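PDB 4QGS: alcohol dehydrogenase YqhD from Escherichia coli, which reduces a broad range of short-chain aldehydes to the corresponding alcohols with NADPH, using one zinc ion per subunit. Local coordinates for residues K136-A141 and A177-V182; T19-L24 and V182-D187; N87-V92 and K113-A118; V215-D220 and L379-D384. All blocks are in the same frame, centred on the assembly; numbering follows the deposited sequence. Where two conformers were deposited one is given.

Interaction 1: K136-A141 and A177-V182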
loop_
_atom_site.group_PDB
_atom_site.type_symbol
_atom_site.label_atom_id
_atom_site.label_comp_id
_atom_site.label_asym_id
_atom_site.label_seq_id
_atom_site.Cartn_x
_atom_site.Cartn_y
_atom_site.Cartn_z
ATOM N N LYS A 136 14.035 10.907 -8.337
ATOM C CA LYS A 136 15.470 10.614 -8.350
ATOM C C LYS A 136 16.326 11.847 -8.076
ATOM O O LYS A 136 17.456 11.736 -7.595
ATOM C CB LYS A 136 15.871 10.009 -9.700
ATOM C CG LYS A 136 16.162 8.516 -9.665
ATOM C CD LYS A 136 17.078 8.151 -8.509
ATOM C CE LYS A 136 16.975 6.671 -8.167
ATOM N NZ LYS A 136 17.677 6.352 -6.892
ATOM N N GLU A 137 15.778 13.018 -8.383
ATOM C CA GLU A 137 16.533 14.263 -8.332
ATOM C C GLU A 137 16.208 15.124 -7.111
ATOM O O GLU A 137 16.659 16.263 -7.014
ATOM C CB GLU A 137 16.289 15.071 -9.612
ATOM C CG GLU A 137 16.680 14.340 -10.893
ATOM C CD GLU A 137 18.136 13.902 -10.895
ATOM O OE1 GLU A 137 18.965 14.589 -10.263
ATOM O OE2 GLU A 137 18.457 12.877 -11.533
ATOM N N ILE A 138 15.422 14.589 -6.185
ATOM C CA ILE A 138 15.113 15.317 -4.963
ATOM C C ILE A 138 16.350 15.367 -4.060
ATOM O O ILE A 138 16.914 14.332 -3.705
ATOM C CB ILE A 138 13.921 14.680 -4.216
ATOM C CG1 ILE A 138 12.642 14.826 -5.051
ATOM C CG2 ILE A 138 13.736 15.319 -2.842
ATOM C CD1 ILE A 138 11.489 13.931 -4.609
ATOM N N LYS A 139 16.776 16.580 -3.714
ATOM C CA LYS A 139 17.956 16.788 -2.872
ATOM C C LYS A 139 17.578 17.086 -1.428
ATOM O O LYS A 139 18.373 16.888 -0.508
ATOM C CB LYS A 139 18.817 17.940 -3.410
ATOM C CG LYS A 139 19.890 17.529 -4.401
ATOM C CD LYS A 139 19.292 17.045 -5.695
ATOM C CE LYS A 139 20.356 16.621 -6.685
ATOM N NZ LYS A 139 19.750 16.140 -7.951
ATOM N N SER A 140 16.366 17.586 -1.239
ATOM C CA SER A 140 15.915 18.004 0.076
ATOM C C SER A 140 14.407 18.113 0.080
ATOM O O SER A 140 13.781 18.261 -0.969
ATOM C CB SER A 140 16.522 19.349 0.466
ATOM O OG SER A 140 15.864 20.401 -0.224
ATOM N N ALA A 141 13.826 18.059 1.270
ATOM C CA ALA A 141 12.389 18.195 1.403
ATOM C C ALA A 141 12.066 18.820 2.749
ATOM O O ALA A 141 12.854 18.712 3.698
ATOM C CB ALA A 141 11.708 16.846 1.256
ATOM N N ALA A 177 14.621 9.297 -0.602
ATOM C CA ALA A 177 15.064 9.167 0.785
ATOM C C ALA A 177 14.824 10.433 1.614
ATOM O O ALA A 177 15.012 10.427 2.832
ATOM C CB ALA A 177 16.542 8.791 0.825
ATOM N N HIS A 178 14.408 11.509 0.957
ATOM C CA HIS A 178 14.212 12.788 1.626
ATOM C C HIS A 178 12.743 13.110 1.880
ATOM O O HIS A 178 12.436 13.915 2.755
ATOM C CB HIS A 178 14.859 13.909 0.809
ATOM C CG HIS A 178 16.355 13.858 0.808
ATOM N ND1 HIS A 178 17.111 14.115 -0.317
ATOM C CD2 HIS A 178 17.236 13.578 1.797
ATOM C CE1 HIS A 178 18.393 13.989 -0.020
ATOM N NE2 HIS A 178 18.496 13.668 1.257
ATOM N N VAL A 179 11.842 12.488 1.124
ATOM C CA VAL A 179 10.411 12.730 1.307
ATOM C C VAL A 179 9.825 11.701 2.254
ATOM O O VAL A 179 8.619 11.683 2.503
ATOM C CB VAL A 179 9.632 12.684 -0.019
ATOM C CG1 VAL A 179 10.276 13.599 -1.035
ATOM C CG2 VAL A 179 9.553 11.255 -0.546
ATOM N N GLN A 180 10.683 10.837 2.777
ATOM C CA GLN A 180 10.236 9.885 3.775
ATOM C C GLN A 180 9.944 10.614 5.071
ATOM O O GLN A 180 10.703 11.495 5.471
ATOM C CB GLN A 180 11.267 8.794 4.025
ATOM C CG GLN A 180 11.840 8.221 2.767
ATOM C CD GLN A 180 12.180 6.764 2.916
ATOM O OE1 GLN A 180 11.285 5.926 3.046
ATOM N NE2 GLN A 180 13.465 6.442 2.877
ATOM N N PRO A 181 8.843 10.242 5.734
ATOM C CA PRO A 181 8.526 10.891 7.009
ATOM C C PRO A 181 9.587 10.637 8.074
ATOM O O PRO A 181 10.154 9.542 8.175
ATOM C CB PRO A 181 7.183 10.256 7.407
ATOM C CG PRO A 181 7.091 9.001 6.641
ATOM C CD PRO A 181 7.846 9.229 5.355
ATOM N N VAL A 182 9.867 11.660 8.874
ATOM C CA VAL A 182 10.812 11.496 9.960
ATOM C C VAL A 182 10.207 10.547 10.989
ATOM O O VAL A 182 10.924 9.779 11.617
ATOM C CB VAL A 182 11.187 12.849 10.609
ATOM C CG1 VAL A 182 12.028 13.668 9.656
ATOM C CG2 VAL A 182 9.950 13.621 10.985
#
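Ile138 is the first residue of 136-141 to meet 177-182, and it does so with both main chain and side chain. Its carbonyl O sits at the edge of the His178 imidazole, in the ring plane, where it accepts a weak, long hydrogen bond from ND1 of His178 (3.4 Å, 150° at the hydrogen). The methyl CG2 of Ile138 meets CB of His178 at 4.1 Å, and the side chains run alongside in opposite senses. CD1 of Ile138, anti to CA (chi2 165°), comes within 3.8 Å of CG1 of Val179. At Lys139 the side chain turns away, and its NZ forms a salt bridge with OE1 of Glu137 (2.9 Å). Its carbonyl O, though, comes obliquely to the imidazole, 2.9 Å from CE1 of His178; the nearby ND1 is badly angled for a bond to it. Ala141 then turns its CB back onto the carbonyl O of His178, at 3.4 Å. This is loop-to-loop packing in the NADP-binding part, with the side chain of Val179 about 6 Å from the NADP(+)-binding Gly160. One loop joins helix 129-132 to strand 144-148, the other strand 172-174 to strand 183-186. Helix 106-119 packs against both: Ala116 touches Ala141, and Ala117 touches Ile138 and Val179. Phe174 of strand 172-174 also touches this pair, and Ile130 of helix 129-132 packs against Ile138.

Interaction 2: T19-L24 and V182-D187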
loop_
_atom_site.group_PDB
_atom_site.type_symbol
_atom_site.label_atom_id
_atom_site.label_comp_id
_atom_site.label_asym_id
_atom_site.label_seq_id
_atom_site.Cartn_x
_atom_site.Cartn_y
_atom_site.Cartn_z
ATOM N N THR A 19 15.334 2.263 5.780
ATOM C CA THR A 19 14.029 2.489 6.393
ATOM C C THR A 19 14.144 3.519 7.524
ATOM O O THR A 19 14.186 3.168 8.703
ATOM C CB THR A 19 13.429 1.171 6.928
ATOM O OG1 THR A 19 14.345 0.570 7.852
ATOM C CG2 THR A 19 13.157 0.196 5.791
ATOM N N PRO A 20 14.204 4.806 7.162
ATOM C CA PRO A 20 14.590 5.834 8.133
ATOM C C PRO A 20 13.451 6.353 9.017
ATOM O O PRO A 20 13.712 7.060 9.991
ATOM C CB PRO A 20 15.122 6.951 7.241
ATOM C CG PRO A 20 14.304 6.835 6.002
ATOM C CD PRO A 20 14.090 5.354 5.800
ATOM N N THR A 21 12.213 6.006 8.701
ATOM C CA THR A 21 11.093 6.556 9.474
ATOM C C THR A 21 10.984 5.981 10.882
ATOM O O THR A 21 10.874 4.768 11.073
ATOM C CB THR A 21 9.752 6.329 8.736
ATOM O OG1 THR A 21 9.811 6.944 7.450
ATOM C CG2 THR A 21 8.589 6.929 9.543
ATOM N N ARG A 22 11.001 6.862 11.881
ATOM C CA ARG A 22 10.802 6.449 13.261
ATOM C C ARG A 22 9.347 6.071 13.491
ATOM O O ARG A 22 8.450 6.847 13.187
ATOM C CB ARG A 22 11.204 7.566 14.229
ATOM C CG ARG A 22 10.914 7.254 15.691
ATOM C CD ARG A 22 11.241 8.449 16.582
ATOM N NE ARG A 22 12.650 8.839 16.503
ATOM C CZ ARG A 22 13.628 8.275 17.206
ATOM N NH1 ARG A 22 13.372 7.283 18.050
ATOM N NH2 ARG A 22 14.873 8.705 17.063
ATOM N N ILE A 23 9.120 4.882 14.030
ATOM C CA ILE A 23 7.763 4.409 14.302
ATOM C C ILE A 23 7.378 4.614 15.753
ATOM O O ILE A 23 8.041 4.099 16.656
ATOM C CB ILE A 23 7.620 2.915 13.972
ATOM C CG1 ILE A 23 8.014 2.650 12.510
ATOM C CG2 ILE A 23 6.206 2.439 14.251
ATOM C CD1 ILE A 23 7.137 3.338 11.511
ATOM N N LEU A 24 6.298 5.353 15.974
ATOM C CA LEU A 24 5.738 5.498 17.308
ATOM C C LEU A 24 4.466 4.674 17.341
ATOM O O LEU A 24 3.453 5.082 16.780
ATOM C CB LEU A 24 5.472 6.968 17.633
ATOM C CG LEU A 24 6.656 7.939 17.495
ATOM C CD1 LEU A 24 6.229 9.376 17.775
ATOM C CD2 LEU A 24 7.806 7.536 18.402
ATOM N N VAL A 182 9.867 11.660 8.874
ATOM C CA VAL A 182 10.812 11.496 9.960
ATOM C C VAL A 182 10.207 10.547 10.989
ATOM O O VAL A 182 10.924 9.779 11.617
ATOM C CB VAL A 182 11.187 12.849 10.609
ATOM C CG1 VAL A 182 12.028 13.668 9.656
ATOM C CG2 VAL A 182 9.950 13.621 10.985
ATOM N N PHE A 183 8.881 10.594 11.150
ATOM C CA PHE A 183 8.204 9.674 12.066
ATOM C C PHE A 183 6.814 9.306 11.577
ATOM O O PHE A 183 6.230 10.000 10.768
ATOM C CB PHE A 183 8.088 10.270 13.479
ATOM C CG PHE A 183 7.272 11.527 13.528
ATOM C CD1 PHE A 183 5.895 11.475 13.641
ATOM C CD2 PHE A 183 7.885 12.764 13.443
ATOM C CE1 PHE A 183 5.146 12.633 13.663
ATOM C CE2 PHE A 183 7.136 13.930 13.472
ATOM C CZ PHE A 183 5.771 13.862 13.576
ATOM N N ALA A 184 6.287 8.216 12.111
ATOM C CA ALA A 184 4.910 7.829 11.842
ATOM C C ALA A 184 4.276 7.376 13.142
ATOM O O ALA A 184 4.827 6.506 13.841
ATOM C CB ALA A 184 4.856 6.717 10.779
ATOM N N VAL A 185 3.147 7.990 13.503
ATOM C CA VAL A 185 2.383 7.541 14.652
ATOM C C VAL A 185 1.369 6.498 14.211
ATOM O O VAL A 185 0.507 6.793 13.381
ATOM C CB VAL A 185 1.627 8.694 15.348
ATOM C CG1 VAL A 185 0.811 8.153 16.511
ATOM C CG2 VAL A 185 2.613 9.749 15.821
ATOM N N LEU A 186 1.490 5.298 14.771
ATOM C CA LEU A 186 0.619 4.169 14.458
ATOM C C LEU A 186 -0.098 3.710 15.723
ATOM O O LEU A 186 0.469 2.984 16.541
ATOM C CB LEU A 186 1.430 3.000 13.869
ATOM C CG LEU A 186 1.808 2.971 12.382
ATOM C CD1 LEU A 186 2.474 4.245 11.938
ATOM C CD2 LEU A 186 2.754 1.797 12.127
ATOM N N ASP A 187 -1.342 4.153 15.892
ATOM C CA ASP A 187 -2.136 3.753 17.038
ATOM C C ASP A 187 -3.285 2.871 16.550
ATOM O O ASP A 187 -4.171 3.339 15.858
ATOM C CB ASP A 187 -2.676 4.995 17.779
ATOM C CG ASP A 187 -3.460 4.645 19.038
ATOM O OD1 ASP A 187 -3.838 3.464 19.213
ATOM O OD2 ASP A 187 -3.705 5.563 19.860
#
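Leu24 lies beside Val185, and its side chain can be followed outward from the strand. CB passes 3.9 Å from the carbonyl O of Ala184. CG then stands anti to the carbonyl carbon of Leu24 (chi1 -55°), and at the tip CD1 reaches CG2 of Val185, 4.1 Å away, the two side chains crossing obliquely. Along the backbone, Leu24 N bonds to Ala184 O and Leu186 N to Leu24 O, both at 2.8 Å and nearly straight at the hydrogen. Arg22, two residues earlier, repeats the pattern: its N bonds to Val182 O, and its O takes Ala184 N as well as a CH...O contact from CA of Phe183 at 3.1 Å. This is regular parallel pairing: strand 22-25 is one of the two outermost strands of the parallel sheet within the chain, in the NADP-binding alpha/beta domain, and 183-186 is the next strand in. On the face opposite Leu24, Ile23 places CD1 4.1 Å from CB of Ala184, while its CG2 meets CD2 of Leu186; Trp257 of helix 249-262 also touches Ile23. Ahead of the strand, Thr21 lays CG2 against the backbone of Phe183, 3.6 Å from its C, and OG1 is hydrogen-bonded to Pro181 O.

Interaction 3: N87-V92 and K113-A118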
loop_
_atom_site.group_PDB
_atom_site.type_symbol
_atom_site.label_atom_id
_atom_site.label_comp_id
_atom_site.label_asym_id
_atom_site.label_seq_id
_atom_site.Cartn_x
_atom_site.Cartn_y
_atom_site.Cartn_z
ATOM N N ASN A 87 -1.551 23.923 -4.562
ATOM C CA ASN A 87 -2.171 24.931 -3.700
ATOM C C ASN A 87 -1.559 24.897 -2.307
ATOM O O ASN A 87 -1.359 25.931 -1.669
ATOM C CB ASN A 87 -3.679 24.709 -3.601
ATOM C CG ASN A 87 -4.439 25.323 -4.760
ATOM O OD1 ASN A 87 -3.962 26.254 -5.413
ATOM N ND2 ASN A 87 -5.629 24.801 -5.023
ATOM N N ALA A 88 -1.275 23.692 -1.831
ATOM C CA ALA A 88 -0.659 23.534 -0.523
ATOM C C ALA A 88 0.785 24.001 -0.571
ATOM O O ALA A 88 1.279 24.600 0.382
ATOM C CB ALA A 88 -0.738 22.100 -0.069
ATOM N N VAL A 89 1.459 23.717 -1.683
ATOM C CA VAL A 89 2.836 24.165 -1.877
ATOM C C VAL A 89 2.872 25.690 -1.837
ATOM O O VAL A 89 3.804 26.290 -1.297
ATOM C CB VAL A 89 3.425 23.638 -3.209
ATOM C CG1 VAL A 89 4.758 24.311 -3.530
ATOM C CG2 VAL A 89 3.601 22.128 -3.143
ATOM N N LYS A 90 1.832 26.303 -2.394
ATOM C CA LYS A 90 1.663 27.753 -2.361
ATOM C C LYS A 90 1.562 28.278 -0.928
ATOM O O LYS A 90 2.316 29.171 -0.532
ATOM C CB LYS A 90 0.416 28.163 -3.149
ATOM C CG LYS A 90 0.371 29.643 -3.518
ATOM C CD LYS A 90 -0.979 30.273 -3.201
ATOM C CE LYS A 90 -1.289 30.218 -1.714
ATOM N NZ LYS A 90 -2.561 30.916 -1.376
ATOM N N LEU A 91 0.624 27.725 -0.164
ATOM C CA LEU A 91 0.418 28.130 1.225
ATOM C C LEU A 91 1.700 27.940 2.033
ATOM O O LEU A 91 2.078 28.806 2.823
ATOM C CB LEU A 91 -0.742 27.334 1.849
ATOM C CG LEU A 91 -1.250 27.602 3.274
ATOM C CD1 LEU A 91 -2.641 27.018 3.436
ATOM C CD2 LEU A 91 -0.342 27.020 4.344
ATOM N N VAL A 92 2.363 26.807 1.827
ATOM C CA VAL A 92 3.570 26.474 2.571
ATOM C C VAL A 92 4.666 27.530 2.423
ATOM O O VAL A 92 5.225 27.999 3.415
ATOM C CB VAL A 92 4.133 25.108 2.131
ATOM C CG1 VAL A 92 5.585 24.988 2.514
ATOM C CG2 VAL A 92 3.320 23.978 2.744
ATOM N N LYS A 113 4.000 13.932 0.795
ATOM C CA LYS A 113 5.375 13.680 0.372
ATOM C C LYS A 113 5.711 14.582 -0.805
ATOM O O LYS A 113 6.800 15.157 -0.888
ATOM C CB LYS A 113 5.575 12.213 -0.006
ATOM C CG LYS A 113 5.608 11.252 1.176
ATOM C CD LYS A 113 5.958 9.838 0.730
ATOM C CE LYS A 113 5.993 8.871 1.899
ATOM N NZ LYS A 113 6.390 7.499 1.471
ATOM N N PHE A 114 4.758 14.715 -1.714
ATOM C CA PHE A 114 4.971 15.547 -2.883
ATOM C C PHE A 114 5.108 17.013 -2.488
ATOM O O PHE A 114 5.992 17.710 -2.977
ATOM C CB PHE A 114 3.828 15.365 -3.876
ATOM C CG PHE A 114 3.922 16.260 -5.061
ATOM C CD1 PHE A 114 4.866 16.027 -6.052
ATOM C CD2 PHE A 114 3.077 17.343 -5.186
ATOM C CE1 PHE A 114 4.956 16.860 -7.149
ATOM C CE2 PHE A 114 3.158 18.167 -6.279
ATOM C CZ PHE A 114 4.102 17.933 -7.261
ATOM N N ILE A 115 4.237 17.476 -1.592
ATOM C CA ILE A 115 4.311 18.851 -1.111
ATOM C C ILE A 115 5.679 19.148 -0.487
ATOM O O ILE A 115 6.283 20.180 -0.771
ATOM C CB ILE A 115 3.194 19.142 -0.084
ATOM C CG1 ILE A 115 1.826 19.002 -0.743
ATOM C CG2 ILE A 115 3.351 20.533 0.498
ATOM C CD1 ILE A 115 0.659 18.962 0.252
ATOM N N ALA A 116 6.173 18.227 0.335
ATOM C CA ALA A 116 7.457 18.394 1.012
ATOM C C ALA A 116 8.621 18.569 0.034
ATOM O O ALA A 116 9.528 19.372 0.263
ATOM C CB ALA A 116 7.721 17.205 1.924
ATOM N N ALA A 117 8.602 17.806 -1.051
ATOM C CA ALA A 117 9.688 17.859 -2.024
ATOM C C ALA A 117 9.522 19.047 -2.954
ATOM O O ALA A 117 10.472 19.790 -3.213
ATOM C CB ALA A 117 9.749 16.574 -2.820
ATOM N N ALA A 118 8.304 19.219 -3.456
ATOM C CA ALA A 118 8.002 20.316 -4.362
ATOM C C ALA A 118 8.387 21.655 -3.754
ATOM O O ALA A 118 8.817 22.567 -4.462
ATOM C CB ALA A 118 6.520 20.309 -4.732
#
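In Ile115 a chi1 of -63° puts CG1 anti to the carbonyl carbon and CG2 anti to the backbone N, and both branches face helix 87-92. An extended chi2 of 167° carries CD1 onward to CB of Ala88, and at 3.4 Å this carbon pair is tighter than ordinary van der Waals contact. The other branch, CG2, is shared: it lies 4.0 Å from CG2 of Val89 and 4.1 Å from CG2 of Val92. Val89 in turn holds its CG2 beside its own backbone N, where that methyl also meets CB of Ala118 at 3.8 Å, one turn along the second helix. An alanine in place of Ile115 would probably open a gap between the helices, leaving Ala88 CB and the CG2 of Val92 without their partner. No hydrogen bond passes between the segments; the contact is buried and wholly apolar. Their axes come within 9.3 Å and make an angle of 49°. Both helices belong to the alpha/beta domain and are joined through strand 99-104, with Gly106 and Ser107 at the start of helix 106-119 binding NADP(+). Phe73 of strand 69-73 touches Ala88, and Ile130 of helix 129-132 packs on Ala118.

Interaction 4: V215-D220 and L379-D384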
loop_
_atom_site.group_PDB
_atom_site.type_symbol
_atom_site.label_atom_id
_atom_site.label_comp_id
_atom_site.label_asym_id
_atom_site.label_seq_id
_atom_site.Cartn_x
_atom_site.Cartn_y
_atom_site.Cartn_z
ATOM N N VAL A 215 6.150 -15.405 -3.019
ATOM C CA VAL A 215 5.766 -16.552 -3.826
ATOM C C VAL A 215 6.294 -16.306 -5.236
ATOM O O VAL A 215 5.574 -15.891 -6.149
ATOM C CB VAL A 215 4.252 -16.798 -3.815
ATOM C CG1 VAL A 215 3.928 -18.073 -4.580
ATOM C CG2 VAL A 215 3.784 -16.913 -2.370
ATOM N N THR A 216 7.591 -16.551 -5.384
ATOM C CA THR A 216 8.308 -16.183 -6.588
ATOM C C THR A 216 9.263 -17.307 -7.000
ATOM O O THR A 216 8.846 -18.286 -7.612
ATOM C CB THR A 216 9.095 -14.872 -6.387
ATOM O OG1 THR A 216 9.931 -14.994 -5.230
ATOM C CG2 THR A 216 8.141 -13.698 -6.181
ATOM N N LYS A 217 10.536 -17.152 -6.644
ATOM C CA LYS A 217 11.567 -18.145 -6.961
ATOM C C LYS A 217 12.466 -18.334 -5.755
ATOM O O LYS A 217 12.802 -17.360 -5.092
ATOM C CB LYS A 217 12.417 -17.707 -8.163
ATOM C CG LYS A 217 11.742 -17.836 -9.503
ATOM C CD LYS A 217 12.608 -17.249 -10.616
ATOM C CE LYS A 217 13.031 -15.819 -10.304
ATOM N NZ LYS A 217 13.818 -15.217 -11.413
ATOM N N PRO A 218 12.890 -19.580 -5.484
ATOM C CA PRO A 218 13.759 -19.797 -4.322
ATOM C C PRO A 218 15.170 -19.265 -4.555
ATOM O O PRO A 218 15.796 -19.580 -5.568
ATOM C CB PRO A 218 13.754 -21.317 -4.162
ATOM C CG PRO A 218 13.528 -21.832 -5.547
ATOM C CD PRO A 218 12.611 -20.833 -6.208
ATOM N N VAL A 219 15.651 -18.429 -3.641
ATOM C CA VAL A 219 17.009 -17.906 -3.723
ATOM C C VAL A 219 17.740 -18.095 -2.397
ATOM O O VAL A 219 18.766 -17.476 -2.152
ATOM C CB VAL A 219 17.042 -16.408 -4.114
ATOM C CG1 VAL A 219 16.481 -16.205 -5.517
ATOM C CG2 VAL A 219 16.288 -15.549 -3.096
ATOM N N ASP A 220 17.203 -18.970 -1.548
ATOM C CA ASP A 220 17.759 -19.269 -0.218
ATOM C C ASP A 220 17.986 -18.007 0.618
ATOM O O ASP A 220 19.018 -17.860 1.288
ATOM C CB ASP A 220 19.079 -20.056 -0.335
ATOM C CG ASP A 220 19.474 -20.738 0.971
ATOM O OD1 ASP A 220 18.608 -20.869 1.864
ATOM O OD2 ASP A 220 20.652 -21.157 1.110
ATOM N N LEU A 379 5.280 -8.968 -17.885
ATOM C CA LEU A 379 5.145 -8.864 -16.435
ATOM C C LEU A 379 5.757 -10.051 -15.689
ATOM O O LEU A 379 6.121 -11.070 -16.293
ATOM C CB LEU A 379 3.657 -8.691 -16.059
ATOM C CG LEU A 379 2.958 -7.486 -16.702
ATOM C CD1 LEU A 379 1.455 -7.504 -16.345
ATOM C CD2 LEU A 379 3.606 -6.177 -16.228
ATOM N N GLY A 380 5.922 -9.871 -14.375
ATOM C CA GLY A 380 6.320 -10.939 -13.481
ATOM C C GLY A 380 7.806 -10.960 -13.183
ATOM O O GLY A 380 8.589 -10.296 -13.859
ATOM N N GLU A 381 8.194 -11.740 -12.181
ATOM C CA GLU A 381 9.609 -11.811 -11.793
ATOM C C GLU A 381 10.463 -12.418 -12.909
ATOM O O GLU A 381 11.691 -12.220 -12.951
ATOM C CB GLU A 381 9.789 -12.602 -10.492
ATOM C CG GLU A 381 9.442 -14.078 -10.539
ATOM C CD GLU A 381 7.984 -14.361 -10.196
ATOM O OE1 GLU A 381 7.138 -13.445 -10.336
ATOM O OE2 GLU A 381 7.685 -15.503 -9.789
ATOM N N ASN A 382 9.829 -13.150 -13.817
ATOM C CA ASN A 382 10.552 -13.749 -14.944
ATOM C C ASN A 382 10.388 -12.964 -16.234
ATOM O O ASN A 382 10.891 -13.372 -17.290
ATOM C CB ASN A 382 10.090 -15.183 -15.163
ATOM C CG ASN A 382 10.357 -16.057 -13.964
ATOM O OD1 ASN A 382 11.504 -16.299 -13.613
ATOM N ND2 ASN A 382 9.294 -16.500 -13.301
ATOM N N HIS A 383 9.658 -11.855 -16.143
ATOM C CA HIS A 383 9.402 -10.988 -17.285
ATOM C C HIS A 383 8.751 -11.754 -18.434
ATOM O O HIS A 383 8.986 -11.442 -19.605
ATOM C CB HIS A 383 10.696 -10.322 -17.762
ATOM C CG HIS A 383 11.579 -9.853 -16.647
ATOM N ND1 HIS A 383 11.229 -8.816 -15.808
ATOM C CD2 HIS A 383 12.799 -10.275 -16.236
ATOM C CE1 HIS A 383 12.194 -8.623 -14.925
ATOM N NE2 HIS A 383 13.158 -9.495 -15.163
ATOM N N ASP A 384 7.936 -12.750 -18.086
ATOM C CA ASP A 384 7.360 -13.669 -19.060
ATOM C C ASP A 384 5.834 -13.613 -19.170
ATOM O O ASP A 384 5.234 -14.392 -19.911
ATOM C CB ASP A 384 7.785 -15.104 -18.736
ATOM C CG ASP A 384 7.402 -15.534 -17.334
ATOM O OD1 ASP A 384 6.819 -14.723 -16.585
ATOM O OD2 ASP A 384 7.674 -16.697 -16.977
HETATM O O HOH W 1 8.794 -17.740 -10.632
#
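Two loops between helices in the C-terminal part of the protein meet in a polar contact, part water-bridged (Thr216 to Glu381 and Asn382) and part direct (Lys217 to Asn382). The water sits 2.6 Å from OE2 of Glu381, is also bonded to the carbonyl O of Thr216, and receives a hydrogen bond from ND2 of Asn382 at 3.0 Å. Carboxylate and backbone also touch directly, with OE2 of Glu381 3.3 Å from CA of Thr216. That same oxygen has a stronger partner in Lys311, which makes a salt bridge to it and a hydrogen bond to Val215 O, so one lysine ties both loops. CD of Lys217 passes 3.3 Å from OD1 of Asn382; the bend at chi3 (-53°) then turns CE toward CG of Glu381, 4.0 Å away. NZ of Lys217 makes a weak hydrogen bond of 3.4 Å to OD1 of Asn382 and stays well clear of the carboxylate. An alanine in place of Lys217 would probably leave OD1 of Asn382 without this weak bond and uncover CG of Glu381. Glu381 and Asn382 are the central residues of a type I beta turn, closed by His383 N to Gly380 O at 3.0 Å. The side chain of Glu381 is about 11 Å from that of zinc ligand His278, making this loop packing outside the zinc site, within the helical C-terminal domain of the iron-containing alcohol dehydrogenase family.

Overall arrangement
Interactions 1, 2 and 3 all belong to the NADP-binding alpha/beta part of the chain, while interaction 4 lies in the helical, zinc-binding part. Interaction 2 joins strands 22-25 and 183-186, and the sequence between them contains both interaction 3 and, later, interaction 1, which shares Val182 with it. The centres of interactions 1 and 2 are 15 Å apart, and those of 1 and 3 are 13 Å apart; helix 106-119, which carries one side of interaction 3, also packs against interaction 1. Interaction 4 comes last and is remote, its nearest atoms about 17 Å from those of interaction 1. Three contacts thus lie together in the cofactor-binding part, and the fourth lies apart in the zinc-binding part.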